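Local atomic coordinates of transcriptional regulator, GntR family (Thermotoga maritima, PDB entry 3SXM), a protein that probably regulates transcription by binding specific DNA sites, its FCD domain, the part held here, binding metal ions such as zinc. Residues I12-R15 with I16-E19; S77-E80 with K81-R85; L106-R109 with I110-G113. The protein carries 3 engineered substitutions. All blocks are in the same frame, centred on the assembly; numbering follows the deposited sequence.

Interaction 1 of 3, residues I12-R15 with I16-E19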
# COMPACT_ATOMS: atom_id res chain seq x y z
N ILE A 12 -8.65 -7.77 -3.03
CA ILE A 12 -8.44 -6.95 -4.19
C ILE A 12 -7.97 -5.55 -3.79
O ILE A 12 -7.06 -5.01 -4.39
CB ILE A 12 -9.69 -6.90 -5.03
CG1 ILE A 12 -10.03 -8.30 -5.60
CG2 ILE A 12 -9.53 -5.85 -6.12
CD1 ILE A 12 -9.05 -8.84 -6.61
N GLU A 13 -8.58 -4.96 -2.75
CA GLU A 13 -8.20 -3.60 -2.34
C GLU A 13 -6.74 -3.64 -1.86
O GLU A 13 -6.00 -2.69 -2.15
CB GLU A 13 -9.09 -3.09 -1.24
CG GLU A 13 -8.67 -1.71 -0.73
CD GLU A 13 -9.64 -1.09 0.27
OE1 GLU A 13 -10.13 -1.81 1.19
OE2 GLU A 13 -9.96 0.11 0.12
N THR A 14 -6.35 -4.68 -1.12
CA THR A 14 -4.95 -4.81 -0.69
C THR A 14 -4.02 -4.92 -1.87
O THR A 14 -2.93 -4.30 -1.90
CB THR A 14 -4.79 -5.99 0.30
OG1 THR A 14 -5.65 -5.76 1.41
CG2 THR A 14 -3.37 -6.12 0.77
N ARG A 15 -4.39 -5.66 -2.90
CA ARG A 15 -3.59 -5.73 -4.11
C ARG A 15 -3.47 -4.40 -4.80
O ARG A 15 -2.38 -4.05 -5.29
CB ARG A 15 -4.20 -6.77 -5.09
CG ARG A 15 -4.09 -8.19 -4.62
CD ARG A 15 -4.60 -9.18 -5.68
NE ARG A 15 -3.73 -9.21 -6.82
CZ ARG A 15 -3.97 -9.85 -7.96
NH1 ARG A 15 -5.00 -10.68 -8.05
NH2 ARG A 15 -3.13 -9.70 -8.96
N ILE A 16 -4.57 -3.63 -4.88
CA ILE A 16 -4.54 -2.29 -5.54
C ILE A 16 -3.53 -1.44 -4.76
O ILE A 16 -2.62 -0.83 -5.35
CB ILE A 16 -5.91 -1.65 -5.59
CG1 ILE A 16 -6.83 -2.41 -6.59
CG2 ILE A 16 -5.79 -0.20 -6.01
CD1 ILE A 16 -8.25 -2.01 -6.52
N MET A 17 -3.68 -1.40 -3.43
CA MET A 17 -2.74 -0.65 -2.57
C MET A 17 -1.29 -0.96 -2.90
O MET A 17 -0.48 -0.01 -3.10
CB MET A 17 -3.07 -0.89 -1.09
CG MET A 17 -2.09 -0.21 -0.11
SD MET A 17 -2.46 -0.61 1.58
CE MET A 17 -1.99 -2.33 1.63
N MET A 18 -0.91 -2.22 -2.87
CA MET A 18 0.49 -2.60 -2.97
C MET A 18 0.97 -2.53 -4.43
O MET A 18 2.04 -2.00 -4.72
CB MET A 18 0.72 -4.00 -2.41
CG MET A 18 0.36 -4.12 -0.93
SD MET A 18 0.62 -5.74 -0.23
CE MET A 18 2.33 -5.75 -0.14
N GLU A 19 0.21 -3.11 -5.35
CA GLU A 19 0.68 -3.21 -6.76
C GLU A 19 0.75 -1.85 -7.42
O GLU A 19 1.68 -1.56 -8.16
CB GLU A 19 -0.18 -4.22 -7.53
CG GLU A 19 -0.16 -5.61 -6.99
CD GLU A 19 -0.91 -6.56 -7.88
OE1 GLU A 19 -1.03 -6.21 -9.08
OE2 GLU A 19 -1.34 -7.64 -7.44
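Within helix 5-25 of the all-helical FCD domain, Arg15 and Glu19 form an i to i+4 salt bridge at the edge of the metal site. Arg15 NE lies 2.9 Å from Glu19 OE2, and Arg15 NH2 reaches that same oxygen at 3.1 Å: a side-on grip by two nitrogens on one atom. Glu19 OE2 sits within 1° of the guanidinium plane, although the carboxylate plane is turned 41° from it. The bend of Arg15 at chi3 brings the guanidinium alongside the carboxylate, and the two chains leave the helix in the same direction. Glu19 OE2 has a probable further bond from Tyr79 OH, while Glu19 OE1 pairs with the ring ND1 of His63, so both oxygens of this buried acid are engaged and its rotation is fixed. The paired arginine would be expected to favour the ionised carboxylate.

The other faces of the helix carry apolar contacts. Ile12 CG2 meets Ile16 CD1 at 4.1 Å, beside helix 115-135, and Thr14 CG2 touches both Met17 CE and Met18 SD. The methionines face the second subunit, where Met17 packs on Phe21 of that subunit and Met18 on its Met17. Backbone bonds run i to i+4 throughout, the straightest from Met17 N to Glu13 O (2.9 Å, 174°), even with a wider pi-type turn at 16-19.

His63 is a zinc ligand in another structure of this protein; in this metal-free chain its bond to Glu19 is consistent with a second-shell carboxylate-histidine pair, as in many zinc sites.

Interaction 2 of 3, residues S77-E80 with K81-R85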
# COMPACT_ATOMS: atom_id res chain seq x y z
N SER A 77 7.96 -9.19 1.23
CA SER A 77 7.61 -10.22 2.20
C SER A 77 6.13 -10.14 2.56
O SER A 77 5.50 -11.20 2.75
CB SER A 77 8.51 -10.10 3.46
OG SER A 77 8.13 -9.06 4.31
N LEU A 78 5.53 -8.96 2.60
CA LEU A 78 4.10 -8.84 2.92
C LEU A 78 3.29 -9.39 1.77
O LEU A 78 2.28 -10.08 1.99
CB LEU A 78 3.73 -7.37 3.20
CG LEU A 78 4.36 -6.78 4.47
CD1 LEU A 78 4.04 -5.33 4.50
CD2 LEU A 78 3.81 -7.45 5.71
N TYR A 79 3.75 -9.17 0.55
CA TYR A 79 3.00 -9.67 -0.62
C TYR A 79 3.10 -11.19 -0.64
O TYR A 79 2.10 -11.91 -0.93
CB TYR A 79 3.53 -9.09 -1.91
CG TYR A 79 2.61 -9.24 -3.10
CD1 TYR A 79 1.54 -8.40 -3.28
CD2 TYR A 79 2.87 -10.20 -4.04
CE1 TYR A 79 0.71 -8.51 -4.42
CE2 TYR A 79 2.03 -10.34 -5.17
CZ TYR A 79 0.99 -9.51 -5.32
OH TYR A 79 0.18 -9.67 -6.44
N GLU A 80 4.28 -11.73 -0.31
CA GLU A 80 4.44 -13.18 -0.22
C GLU A 80 3.51 -13.76 0.83
O GLU A 80 2.90 -14.85 0.66
CB GLU A 80 5.87 -13.46 0.13
CG GLU A 80 6.78 -13.45 -1.03
CD GLU A 80 6.94 -14.82 -1.64
OE1 GLU A 80 5.92 -15.42 -1.99
OE2 GLU A 80 8.09 -15.31 -1.74
N LYS A 81 3.40 -13.06 1.97
CA LYS A 81 2.53 -13.54 3.04
C LYS A 81 1.08 -13.67 2.63
O LYS A 81 0.41 -14.63 3.09
CB LYS A 81 2.63 -12.60 4.26
CG LYS A 81 1.75 -12.98 5.44
CD LYS A 81 2.31 -14.17 6.21
CE LYS A 81 1.46 -14.49 7.45
NZ LYS A 81 1.87 -13.67 8.62
N ILE A 82 0.62 -12.74 1.80
CA ILE A 82 -0.77 -12.73 1.36
C ILE A 82 -0.98 -13.50 0.07
O ILE A 82 -2.10 -13.58 -0.39
CB ILE A 82 -1.38 -11.35 1.27
CG1 ILE A 82 -0.73 -10.50 0.18
CG2 ILE A 82 -1.36 -10.70 2.66
CD1 ILE A 82 -1.44 -9.16 -0.09
N TRP A 83 0.06 -14.05 -0.53
CA TRP A 83 -0.06 -14.68 -1.83
C TRP A 83 -1.04 -15.83 -1.84
O TRP A 83 -1.83 -15.88 -2.79
CB TRP A 83 1.32 -15.13 -2.43
CG TRP A 83 1.04 -15.79 -3.72
CD1 TRP A 83 1.01 -17.12 -3.93
CD2 TRP A 83 0.61 -15.17 -4.93
NE1 TRP A 83 0.60 -17.39 -5.21
CE2 TRP A 83 0.32 -16.21 -5.84
CE3 TRP A 83 0.40 -13.84 -5.32
CZ2 TRP A 83 -0.13 -15.95 -7.15
CZ3 TRP A 83 -0.02 -13.58 -6.62
CH2 TRP A 83 -0.31 -14.65 -7.51
N ASP A 84 -1.04 -16.68 -0.85
CA ASP A 84 -1.99 -17.82 -0.86
C ASP A 84 -3.40 -17.31 -0.86
O ASP A 84 -4.28 -17.90 -1.51
CB ASP A 84 -1.72 -18.77 0.28
CG ASP A 84 -0.55 -19.69 0.01
OD1 ASP A 84 -0.10 -19.77 -1.15
OD2 ASP A 84 -0.06 -20.32 0.99
N ARG A 85 -3.67 -16.23 -0.15
CA ARG A 85 -5.00 -15.62 -0.15
C ARG A 85 -5.35 -15.01 -1.52
O ARG A 85 -6.45 -15.20 -2.07
CB ARG A 85 -5.07 -14.56 0.98
CG ARG A 85 -6.32 -13.74 0.95
CD ARG A 85 -6.56 -13.07 2.28
NE ARG A 85 -7.66 -12.14 2.18
CZ ARG A 85 -8.24 -11.55 3.21
NH1 ARG A 85 -7.79 -11.76 4.47
NH2 ARG A 85 -9.29 -10.74 3.01
O HOH W 1 1.27 -16.99 1.03
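Tyr79 and Trp83, one turn apart on helix 73-90, make the close-packed part of this contact. Tyr79 CE2 comes to 3.9 Å from Trp83 CE3, the two side chains slanting past one another, and Tyr79 OH lies in the plane of the indole at its edge, 3.9 Å from Trp83 CZ3. Both side chains have CG anti to the backbone N, which sends the rings off the same side of the helix toward helix 51-68. There Tyr79 packs on His63, and Trp83 makes a cation-pi contact with Lys64. Ile82 is placed differently: its CG1 stands between the backbone N and carbonyl carbon (chi1 66°), 3.4 Å from Tyr79 O, and its CD1 is a more distant 4.4 Å from Tyr79 CD1. Ile82 also packs on Leu78 of the second subunit.

The solvent side is looser. Glu80 and Lys81 are exposed; Lys81 CB rests near Ser77 O and Leu78 O, and Glu80 takes part mainly through its backbone O. Here the helix kinks: Trp83 N bonds Glu80 O at 3.2 Å, with the donor 74° out of the carbonyl plane, and the nitrogens of Asp84 and Arg85 lack bonds to the preceding turn. A water bridges the break, donating to Glu80 O at 2.7 Å and accepting from Asp84 N at 3.0 Å.

The chemistry thus joins an apolar aromatic pair to a polar tip: ring packing is likely to restrict the turning of the phenol, whose hydroxyl has its polar partner in Glu19 on helix 5-25.

Interaction 3 of 3, residues L106-R109 with I110-G113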
# COMPACT_ATOMS: atom_id res chain seq x y z
N LEU A 106 -1.82 -4.03 -20.62
CA LEU A 106 -1.09 -3.38 -19.51
C LEU A 106 0.41 -3.37 -19.82
O LEU A 106 1.10 -2.35 -19.66
CB LEU A 106 -1.37 -4.14 -18.23
CG LEU A 106 -0.55 -3.79 -16.98
CD1 LEU A 106 -0.67 -2.34 -16.63
CD2 LEU A 106 -0.99 -4.64 -15.84
N ILE A 107 0.94 -4.52 -20.19
CA ILE A 107 2.36 -4.59 -20.48
C ILE A 107 2.72 -3.62 -21.61
O ILE A 107 3.74 -2.93 -21.54
CB ILE A 107 2.76 -5.99 -20.80
CG1 ILE A 107 2.62 -6.87 -19.57
CG2 ILE A 107 4.20 -6.01 -21.29
CD1 ILE A 107 2.75 -8.33 -19.86
N GLU A 108 1.90 -3.52 -22.65
CA GLU A 108 2.27 -2.66 -23.77
C GLU A 108 2.25 -1.20 -23.34
O GLU A 108 3.09 -0.42 -23.76
CB GLU A 108 1.39 -2.91 -24.97
CG GLU A 108 1.59 -1.96 -26.15
CD GLU A 108 2.95 -1.97 -26.74
OE1 GLU A 108 3.58 -3.06 -26.72
OE2 GLU A 108 3.38 -0.88 -27.21
N ARG A 109 1.32 -0.84 -22.44
CA ARG A 109 1.30 0.55 -21.91
C ARG A 109 2.58 0.82 -21.17
O ARG A 109 3.16 1.91 -21.26
CB ARG A 109 0.08 0.79 -21.02
CG ARG A 109 -1.25 0.80 -21.81
CD ARG A 109 -2.44 1.16 -20.94
NE ARG A 109 -3.72 0.97 -21.66
CZ ARG A 109 -4.90 1.35 -21.21
NH1 ARG A 109 -5.02 1.95 -20.04
NH2 ARG A 109 -5.98 1.09 -21.92
N ILE A 110 3.01 -0.12 -20.37
CA ILE A 110 4.26 0.02 -19.62
C ILE A 110 5.45 0.18 -20.58
O ILE A 110 6.26 1.15 -20.44
CB ILE A 110 4.50 -1.18 -18.64
CG1 ILE A 110 3.41 -1.24 -17.56
CG2 ILE A 110 5.89 -1.06 -18.02
CD1 ILE A 110 3.46 -2.55 -16.76
N ILE A 111 5.62 -0.73 -21.49
CA ILE A 111 6.70 -0.68 -22.45
C ILE A 111 6.73 0.59 -23.27
O ILE A 111 7.76 1.07 -23.59
CB ILE A 111 6.54 -1.77 -23.48
CG1 ILE A 111 6.78 -3.10 -22.86
CG2 ILE A 111 7.46 -1.57 -24.62
CD1 ILE A 111 6.57 -4.19 -23.86
N SER A 112 5.59 1.09 -23.63
CA SER A 112 5.53 2.28 -24.46
C SER A 112 5.68 3.60 -23.67
O SER A 112 5.68 4.69 -24.24
CB SER A 112 4.25 2.26 -25.29
OG SER A 112 3.16 2.49 -24.47
N GLY A 113 5.81 3.50 -22.35
CA GLY A 113 6.05 4.68 -21.52
C GLY A 113 4.82 5.40 -21.02
O GLY A 113 4.90 6.52 -20.48
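Ile107 and Ile111 meet through methyl groups, Ile107 CG2 lying 3.9 Å from Ile111 CD1. With Ile111 CG1 anti to its carbonyl carbon (chi1 -69°), the branch folds back along the helix and brings CG1 to 3.3 Å from Ile107 O. Leu106 CD1 and Ile110 CD1 make the corresponding i to i+4 contact on the neighbouring strip, at 4.1 Å. Beneath these side chains the backbone is regular: Ile111 N bonds Ile107 O at 2.9 Å with an angle of 178°.

Helix 96-111 then ends in a Schellman motif. Gly113 has positive phi (89°), and its N bonds Ile110 O at 3.1 Å; a side chain there would be jammed against the carbonyl oxygen of Ser112, which calls for glycine. Just before it, Ser112 N bonds Glu108 O at 2.9 Å, and Ser112 OG lies 3.0 Å from that oxygen and 3.3 Å from Arg109 O.

Further out, helix 34-44 covers the isoleucine pair, with Ile107 on Ile39 and Ile111 on Leu37 and Lys40. Were Ile111 replaced by an alanine, Ile107 CG2 would probably lose its methyl partner and a gap would be likely to open against Leu37. Ile110 is held among Leu36, Phe27 and Phe66. Arg109 stretches away from the helix end, and its NH1 bonds Gly117 O at the start of helix 115-135.

Following the chain from the N terminus, interaction 1 comes first on helix 5-25, interaction 2 follows on helix 73-90, and interaction 3 closes helix 96-111, the next helix along. Each joins adjoining turns of one helix, so none encloses a long loop; the three run in series, without nesting or crossing. Interactions 1 and 2 have centres 12 Å apart and touch: Thr14 CG2 packs 3.7 Å from Ile82 CD1, tying helix 5-25 to helix 73-90, and both reach the second subunit. Interaction 3 stands apart, its nearest atoms about 7 Å from interaction 1 and about 11 Å from interaction 2, across the chain's centre from the latter.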